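Local atomic coordinates of glutamine synthetase (Helicobacter pylori, PDB entry 5ZLI), a protein that belongs to the type I-beta branch of the glutamine synthetase family and forms a twelve-subunit assembly, each chain carrying a beta-grasp and a catalytic domain. Residues B[339-344]-B[417-422]; B[349-354]-B[404-409]. All blocks are in the same frame, centred on the assembly; numbering follows the deposited sequence.

Interaction 1: B[339-344]-B[417-422]; sequences PSILTY and KGIKQM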
loop_
_atom_site.group_PDB
_atom_site.type_symbol
_atom_site.label_atom_id
_atom_site.label_comp_id
_atom_site.label_asym_id
_atom_site.label_seq_id
_atom_site.Cartn_x
_atom_site.Cartn_y
_atom_site.Cartn_z
ATOM N N PRO B 339 -40.969 -8.036 29.901
ATOM C CA PRO B 339 -41.602 -8.961 30.849
ATOM C C PRO B 339 -41.045 -10.376 30.788
ATOM O O PRO B 339 -40.943 -10.980 29.717
ATOM C CB PRO B 339 -43.067 -8.944 30.417
ATOM C CG PRO B 339 -43.017 -8.586 28.968
ATOM C CD PRO B 339 -41.908 -7.597 28.855
ATOM N N SER B 340 -40.704 -10.907 31.974
ATOM C CA SER B 340 -40.550 -12.338 32.194
ATOM C C SER B 340 -41.612 -12.902 33.141
ATOM O O SER B 340 -41.751 -14.133 33.224
ATOM C CB SER B 340 -39.143 -12.653 32.746
ATOM O OG SER B 340 -38.856 -14.052 32.731
ATOM N N ILE B 341 -42.395 -12.043 33.807
ATOM C CA ILE B 341 -43.371 -12.446 34.819
ATOM C C ILE B 341 -44.761 -12.033 34.334
ATOM O O ILE B 341 -44.973 -10.874 33.961
ATOM C CB ILE B 341 -43.080 -11.793 36.186
ATOM C CG1 ILE B 341 -41.630 -12.009 36.633
ATOM C CG2 ILE B 341 -44.019 -12.349 37.254
ATOM C CD1 ILE B 341 -41.290 -13.417 36.991
ATOM N N LEU B 342 -45.713 -12.969 34.390
ATOM C CA LEU B 342 -47.046 -12.785 33.807
ATOM C C LEU B 342 -48.042 -12.267 34.848
ATOM O O LEU B 342 -48.940 -12.973 35.309
ATOM C CB LEU B 342 -47.528 -14.098 33.204
ATOM C CG LEU B 342 -46.881 -14.600 31.927
ATOM C CD1 LEU B 342 -47.307 -16.039 31.689
ATOM C CD2 LEU B 342 -47.320 -13.693 30.788
ATOM N N THR B 343 -47.940 -10.978 35.151
ATOM C CA THR B 343 -48.903 -10.336 36.035
ATOM C C THR B 343 -49.222 -8.954 35.481
ATOM O O THR B 343 -48.625 -8.496 34.508
ATOM C CB THR B 343 -48.388 -10.260 37.482
ATOM O OG1 THR B 343 -47.566 -11.402 37.761
ATOM C CG2 THR B 343 -49.560 -10.275 38.450
ATOM N N TYR B 344 -50.183 -8.290 36.100
ATOM C CA TYR B 344 -50.588 -6.947 35.713
ATOM C C TYR B 344 -50.286 -5.972 36.847
ATOM O O TYR B 344 -50.207 -6.360 38.016
ATOM C CB TYR B 344 -52.099 -6.931 35.337
ATOM C CG TYR B 344 -53.030 -7.470 36.450
ATOM C CD1 TYR B 344 -53.120 -8.846 36.712
ATOM C CD2 TYR B 344 -53.794 -6.611 37.250
ATOM C CE1 TYR B 344 -53.939 -9.340 37.724
ATOM C CE2 TYR B 344 -54.612 -7.104 38.266
ATOM C CZ TYR B 344 -54.682 -8.465 38.491
ATOM O OH TYR B 344 -55.490 -8.960 39.491
ATOM N N LYS B 417 -42.951 -19.213 45.278
ATOM C CA LYS B 417 -44.154 -18.386 45.332
ATOM C C LYS B 417 -45.116 -18.666 44.179
ATOM O O LYS B 417 -46.114 -17.947 44.033
ATOM C CB LYS B 417 -43.782 -16.896 45.342
ATOM N N GLY B 418 -44.847 -19.713 43.391
ATOM C CA GLY B 418 -45.685 -20.166 42.286
ATOM C C GLY B 418 -46.146 -18.981 41.459
ATOM O O GLY B 418 -47.276 -18.512 41.608
ATOM N N ILE B 419 -45.259 -18.467 40.616
ATOM C CA ILE B 419 -45.471 -17.215 39.900
ATOM C C ILE B 419 -45.219 -17.517 38.431
ATOM O O ILE B 419 -44.084 -17.818 38.052
ATOM C CB ILE B 419 -44.542 -16.109 40.414
ATOM C CG1 ILE B 419 -44.788 -15.847 41.915
ATOM C CG2 ILE B 419 -44.740 -14.868 39.603
ATOM C CD1 ILE B 419 -44.129 -14.582 42.484
ATOM N N LYS B 420 -46.271 -17.465 37.608
ATOM C CA LYS B 420 -46.210 -18.034 36.259
ATOM C C LYS B 420 -45.437 -17.110 35.325
ATOM O O LYS B 420 -45.920 -16.040 34.941
ATOM C CB LYS B 420 -47.607 -18.329 35.710
ATOM C CG LYS B 420 -48.138 -19.699 36.142
ATOM C CD LYS B 420 -47.171 -20.852 35.730
ATOM C CE LYS B 420 -46.580 -21.645 36.905
ATOM N NZ LYS B 420 -45.157 -22.068 36.681
ATOM N N GLN B 421 -44.244 -17.544 34.950
ATOM C CA GLN B 421 -43.323 -16.755 34.150
ATOM C C GLN B 421 -43.511 -17.067 32.665
ATOM O O GLN B 421 -44.138 -18.056 32.287
ATOM C CB GLN B 421 -41.880 -17.045 34.594
ATOM C CG GLN B 421 -41.449 -18.504 34.266
ATOM C CD GLN B 421 -40.051 -18.923 34.764
ATOM O OE1 GLN B 421 -39.244 -18.106 35.205
ATOM N NE2 GLN B 421 -39.784 -20.220 34.698
ATOM N N MET B 422 -42.957 -16.199 31.818
ATOM C CA MET B 422 -42.976 -16.405 30.374
ATOM C C MET B 422 -42.116 -17.625 29.985
ATOM O O MET B 422 -41.183 -18.009 30.704
ATOM C CB MET B 422 -42.462 -15.147 29.673
ATOM C CG MET B 422 -43.458 -13.989 29.404
ATOM S SD MET B 422 -44.429 -14.124 27.879
ATOM C CE MET B 422 -45.637 -15.365 28.300
#

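Interaction 2: B[349-354]-B[404-409]; sequences RSASVR and INLFKL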
loop_
_atom_site.group_PDB
_atom_site.type_symbol
_atom_site.label_atom_id
_atom_site.label_comp_id
_atom_site.label_asym_id
_atom_site.label_seq_id
_atom_site.Cartn_x
_atom_site.Cartn_y
_atom_site.Cartn_z
ATOM N N ARG B 349 -43.565 -1.363 34.422
ATOM C CA ARG B 349 -42.936 -1.854 33.200
ATOM C C ARG B 349 -42.141 -3.125 33.408
ATOM O O ARG B 349 -41.508 -3.601 32.458
ATOM C CB ARG B 349 -42.040 -0.778 32.567
ATOM C CG ARG B 349 -42.813 0.433 32.200
ATOM C CD ARG B 349 -42.099 1.192 31.145
ATOM N NE ARG B 349 -43.014 1.990 30.335
ATOM C CZ ARG B 349 -43.751 3.011 30.756
ATOM N NH1 ARG B 349 -43.717 3.387 32.020
ATOM N NH2 ARG B 349 -44.539 3.655 29.893
ATOM N N SER B 350 -42.162 -3.685 34.618
ATOM C CA SER B 350 -41.692 -5.038 34.843
ATOM C C SER B 350 -42.776 -6.089 34.600
ATOM O O SER B 350 -42.450 -7.278 34.450
ATOM C CB SER B 350 -41.149 -5.151 36.265
ATOM O OG SER B 350 -42.129 -4.745 37.199
ATOM N N ALA B 351 -44.041 -5.687 34.515
ATOM C CA ALA B 351 -45.138 -6.629 34.371
ATOM C C ALA B 351 -45.416 -6.976 32.908
ATOM O O ALA B 351 -45.064 -6.226 31.990
ATOM C CB ALA B 351 -46.397 -6.069 35.028
ATOM N N SER B 352 -45.981 -8.178 32.699
ATOM C CA SER B 352 -46.401 -8.602 31.360
ATOM C C SER B 352 -47.510 -7.719 30.806
ATOM O O SER B 352 -47.516 -7.394 29.614
ATOM C CB SER B 352 -46.822 -10.060 31.366
ATOM O OG SER B 352 -45.706 -10.846 31.669
ATOM N N VAL B 353 -48.501 -7.407 31.627
ATOM C CA VAL B 353 -49.543 -6.475 31.244
ATOM C C VAL B 353 -49.385 -5.228 32.085
ATOM O O VAL B 353 -48.962 -5.276 33.244
ATOM C CB VAL B 353 -50.960 -7.049 31.398
ATOM C CG1 VAL B 353 -51.938 -6.229 30.541
ATOM C CG2 VAL B 353 -50.952 -8.531 31.027
ATOM N N ARG B 354 -49.764 -4.100 31.503
ATOM C CA ARG B 354 -49.588 -2.838 32.186
ATOM C C ARG B 354 -50.857 -2.036 32.047
ATOM O O ARG B 354 -51.436 -1.969 30.961
ATOM C CB ARG B 354 -48.403 -2.066 31.617
ATOM C CG ARG B 354 -48.428 -0.643 31.987
ATOM C CD ARG B 354 -47.072 -0.073 31.846
ATOM N NE ARG B 354 -47.182 1.362 31.816
ATOM C CZ ARG B 354 -47.437 2.017 30.713
ATOM N NH1 ARG B 354 -47.524 1.333 29.583
ATOM N NH2 ARG B 354 -47.549 3.335 30.739
ATOM N N ILE B 404 -44.708 -4.769 42.704
ATOM C CA ILE B 404 -43.297 -4.824 43.064
ATOM C C ILE B 404 -42.440 -4.591 41.810
ATOM O O ILE B 404 -42.937 -4.434 40.691
ATOM C CB ILE B 404 -42.903 -6.145 43.771
ATOM C CG1 ILE B 404 -43.357 -7.380 42.973
ATOM C CG2 ILE B 404 -43.417 -6.161 45.214
ATOM C CD1 ILE B 404 -42.211 -8.098 42.271
ATOM N N ASN B 405 -41.133 -4.479 42.038
ATOM C CA ASN B 405 -40.142 -4.558 40.966
ATOM C C ASN B 405 -39.988 -6.026 40.585
ATOM O O ASN B 405 -39.306 -6.796 41.273
ATOM C CB ASN B 405 -38.826 -3.941 41.430
ATOM C CG ASN B 405 -37.764 -3.940 40.362
ATOM O OD1 ASN B 405 -37.859 -4.652 39.368
ATOM N ND2 ASN B 405 -36.740 -3.115 40.558
ATOM N N LEU B 406 -40.607 -6.422 39.473
ATOM C CA LEU B 406 -40.675 -7.845 39.177
ATOM C C LEU B 406 -39.297 -8.433 38.877
ATOM O O LEU B 406 -39.038 -9.592 39.222
ATOM C CB LEU B 406 -41.654 -8.084 38.026
ATOM C CG LEU B 406 -43.144 -8.048 38.412
ATOM C CD1 LEU B 406 -43.644 -6.713 38.888
ATOM C CD2 LEU B 406 -43.996 -8.536 37.277
ATOM N N PHE B 407 -38.383 -7.644 38.303
ATOM C CA PHE B 407 -37.020 -8.114 38.047
ATOM C C PHE B 407 -36.174 -8.303 39.307
ATOM O O PHE B 407 -35.052 -8.816 39.197
ATOM C CB PHE B 407 -36.301 -7.158 37.095
ATOM C CG PHE B 407 -37.072 -6.859 35.838
ATOM C CD1 PHE B 407 -37.677 -7.881 35.112
ATOM C CD2 PHE B 407 -37.217 -5.552 35.389
ATOM C CE1 PHE B 407 -38.397 -7.600 33.938
ATOM C CE2 PHE B 407 -37.950 -5.264 34.226
ATOM C CZ PHE B 407 -38.535 -6.293 33.503
ATOM N N LYS B 408 -36.667 -7.910 40.488
ATOM C CA LYS B 408 -35.926 -8.101 41.729
ATOM C C LYS B 408 -36.196 -9.452 42.396
ATOM O O LYS B 408 -35.457 -9.822 43.316
ATOM C CB LYS B 408 -36.232 -6.951 42.709
ATOM N N LEU B 409 -37.191 -10.209 41.922
ATOM C CA LEU B 409 -37.585 -11.472 42.549
ATOM C C LEU B 409 -36.590 -12.594 42.250
ATOM O O LEU B 409 -36.129 -12.736 41.118
ATOM C CB LEU B 409 -38.987 -11.873 42.074
#

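Interaction 1: B[339-344]-B[417-422]
CG of Leu342 stands anti to its carbonyl carbon (chi1 -72°), and Met422, bent at chi2, bends again at chi3 (76°), which places CE; CE lies 3.4 Å from Leu342 CD2, the two side chains crossing at about a right angle. Residues of helices 302-313 and 315-322, Leu312 and Ala315 among them, also pack on Leu342.

The backbones run antiparallel and form a single bridge, with Ile341 and Gln421 as a non-hydrogen-bonded pair whose CA atoms are 4.4 Å apart. Two bonds flank that pair. Met422 N donates to Ser340 O at 2.8 Å, nearly straight at the hydrogen (166°) but from above the carbonyl plane; Leu342 N donates to Lys420 O at 3.1 Å, nearer to the plane. Ile341 turns its CB from the loop, yet its CG2 still reaches CG2 of Ile419 at 3.5 Å, the side chains crossing obliquely. Leu342 is also the centre of an inverse gamma turn, with a weak bond from Thr343 N to Ile341 O.

The polar link is therefore all backbone and sets the register; side chains add no hydrogen bond across it, and their meetings, Ile341 with Ile419 and Leu342 with Met422, are apolar.

Interaction 2: B[349-354]-B[404-409]
One face of the Phe407 ring is covered by Ser350: CB sits 4.0 Å from the ring centroid and 17° off the normal, which meets the criterion for a CH-pi contact. In fold terms, a 3-10 segment of the catalytic domain, 406-408, packs on Ser350 and Ala351, where the chain enters strand 351-355, just ahead of the corner at 352 and 353. The CB is offset toward the ring's rim, with CE2 as the nearest ring atom at 3.8 Å, and CZ of Phe407 lies 3.7 Å from Ser350 CA. Within 349-354 the guanidinium groups of Arg349 and Arg354 overlap by their faces, offset toward the rim and with their planes inclined. Their close NH2 atoms are both donors and make no bond to each other; Asp74 of the second subunit pairs with both arginines through OD1, which would offset the two like charges.

Ile70 of the second subunit packs on Ser350 and Phe407, placing the contact at a subunit boundary.

The polar link across the contact is weak. Ser350 OG lies between its backbone N and carbonyl carbon (chi1 55°), on the side of Leu406, whose N is 3.2 Å from OG; the position of OG is doubtful, so this bond deserves caution. Asn348 spans the two segments more clearly, OD1 accepting from Ser350 N and ND2 donating to Ile404 O. Within 404-409, Lys408 N donates to Asn405 O at 3.0 Å, closing the 3-10 turn. Leu406 adds apolar packing, CB against Ser350 CB and CD2 toward Ala351, CD2 lying 3.7 Å from Ala351 CA and 4.1 Å from Ala351 CB.

In the fold
From the N terminus, the chain first lays down 339-344, leading into strand 341-346, and then 349-354, leading into strand 351-355. These strands are parallel neighbours in one mixed sheet, joined by the bond from Val353 N to Thr343 O (3.1 Å). After strand 366-368 and helix 377-393 the chain returns at 404-409, closing the 49-residue loop of interaction 2. It continues through helix 411-415 to 417-422, where interaction 1 closes the wider 72-residue loop. Interaction 2 thus nests inside interaction 1, their centres about 8 Å apart. Leu406 packing on Ile341 connects them again: interaction 2 ties the loop between helices 377-393 and 411-415, and interaction 1 the loop between helices 411-415 and 426-434, to this sheet.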